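Side-chain contact in SAHS4 (Ramazzottius varieornatus, PDB 5Z4G), which is of uncertain function but binds zinc and, as a secreted heat-soluble tardigrade protein, probably acts as a molecular shield during desiccation: residues Glu39-Val42 against Asn46-Pro49. Numbering follows the deposited sequence.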
loop_
_atom_site.group_PDB
_atom_site.type_symbol
_atom_site.label_atom_id
_atom_site.label_comp_id
_atom_site.label_asym_id
_atom_site.label_seq_id
_atom_site.Cartn_x
_atom_site.Cartn_y
_atom_site.Cartn_z
ATOM N N GLU A 39 6.312 3.467 -15.639
ATOM C CA GLU A 39 6.745 4.660 -16.374
ATOM C C GLU A 39 5.586 5.637 -16.572
ATOM O O GLU A 39 5.718 6.819 -16.253
ATOM C CB GLU A 39 7.402 4.313 -17.720
ATOM C CG GLU A 39 8.253 5.451 -18.281
ATOM C CD GLU A 39 8.588 5.316 -19.761
ATOM O OE1 GLU A 39 9.750 5.582 -20.120
ATOM O OE2 GLU A 39 7.702 4.965 -20.569
ATOM N N ALA A 40 4.459 5.123 -17.065
ATOM C CA ALA A 40 3.248 5.924 -17.277
ATOM C C ALA A 40 2.676 6.499 -15.974
ATOM O O ALA A 40 2.233 7.652 -15.956
ATOM C CB ALA A 40 2.188 5.115 -18.019
ATOM N N PHE A 41 2.701 5.699 -14.899
ATOM C CA PHE A 41 2.215 6.131 -13.580
ATOM C C PHE A 41 3.064 7.246 -12.983
ATOM O O PHE A 41 2.521 8.220 -12.469
ATOM C CB PHE A 41 2.093 4.955 -12.593
ATOM C CG PHE A 41 1.527 5.348 -11.245
ATOM C CD1 PHE A 41 0.147 5.421 -11.048
ATOM C CD2 PHE A 41 2.372 5.664 -10.174
ATOM C CE1 PHE A 41 -0.384 5.795 -9.813
ATOM C CE2 PHE A 41 1.851 6.038 -8.938
ATOM C CZ PHE A 41 0.470 6.106 -8.755
ATOM N N VAL A 42 4.387 7.085 -13.044
ATOM C CA VAL A 42 5.329 8.106 -12.584
ATOM C C VAL A 42 5.027 9.468 -13.236
ATOM O O VAL A 42 4.960 10.489 -12.545
ATOM C CB VAL A 42 6.798 7.641 -12.801
ATOM C CG1 VAL A 42 7.780 8.803 -12.801
ATOM C CG2 VAL A 42 7.190 6.631 -11.734
ATOM N N ASN A 46 2.764 12.254 -11.224
ATOM C CA ASN A 46 3.811 13.212 -10.871
ATOM C C ASN A 46 4.620 12.743 -9.666
ATOM O O ASN A 46 4.764 13.463 -8.672
ATOM C CB ASN A 46 3.229 14.624 -10.675
ATOM C CG ASN A 46 2.444 15.104 -11.881
ATOM O OD1 ASN A 46 1.243 15.364 -11.789
ATOM N ND2 ASN A 46 3.115 15.210 -13.024
ATOM N N ILE A 47 5.116 11.511 -9.762
ATOM C CA ILE A 47 5.943 10.916 -8.715
ATOM C C ILE A 47 7.336 11.548 -8.788
ATOM O O ILE A 47 8.025 11.396 -9.802
ATOM C CB ILE A 47 5.990 9.366 -8.822
ATOM C CG1 ILE A 47 4.566 8.747 -8.821
ATOM C CG2 ILE A 47 6.892 8.753 -7.750
ATOM C CD1 ILE A 47 3.656 9.122 -7.658
ATOM N N PRO A 48 7.744 12.277 -7.721
ATOM C CA PRO A 48 9.045 12.962 -7.715
ATOM C C PRO A 48 10.211 11.964 -7.709
ATOM O O PRO A 48 10.037 10.842 -7.221
ATOM C CB PRO A 48 9.012 13.768 -6.412
ATOM C CG PRO A 48 8.080 13.018 -5.526
ATOM C CD PRO A 48 7.029 12.456 -6.439
ATOM N N PRO A 49 11.387 12.354 -8.254
ATOM C CA PRO A 49 12.569 11.474 -8.245
ATOM C C PRO A 49 12.916 10.866 -6.882
ATOM O O PRO A 49 13.338 9.712 -6.836
ATOM C CB PRO A 49 13.693 12.394 -8.723
ATOM C CG PRO A 49 13.002 13.348 -9.631
ATOM C CD PRO A 49 11.654 13.595 -9.015
#
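The F41 ring meets I47 obliquely: its CE2 lies 3.8 Å from CD1 of I47, and CG1 of the same isoleucine comes near both CE2 and CD2. A second aromatic, F145 of strand 140-147, makes an edge-to-face pair with this ring, so F41 joins the helix and the following loop to the β-sheet. A chi1 of -177°, which sets CG beside the carbonyl carbon, carries the CD2-CE2 part of the ring to the ethyl branch of I47.

V42 supplies the other apolar partner. Its side chain crosses that of I47 at about a right angle, with CG2 of V42 4.2 Å from CB of I47 and CG1 of V42 4.0 Å from the backbone O of I47. CG1 of I47 also reaches the helix backbone, 3.9 Å from CA of V42.

Beside this apolar patch, I47 N donates a hydrogen bond to V42 O at 3.0 Å. The N-H···O angle is 157°. The donor lies in the carbonyl plane on a lone pair, with a C=O···N angle of 144°. N46, at positive phi, turns the chain out of helix 38-44 in a Schellman motif; the bond from I47 N to V42 O is its 6→1 bond, and the V42-I47 side-chain contact is its hydrophobic pair. Helix 49-52 follows at once, with P48 as its N-cap, and I47 O accepts a hydrogen bond from the side chain of Q52.

Chemically, the I47 N-H engages the V42 carbonyl, while the I47 side chain packs on the hydrophobic side of the same turn; polar capping and apolar contact together close the C-terminal end of helix 38-44. Helices 38-44 and 49-52 are consistent with the helix-turn-helix lid of the fatty-acid-binding protein fold.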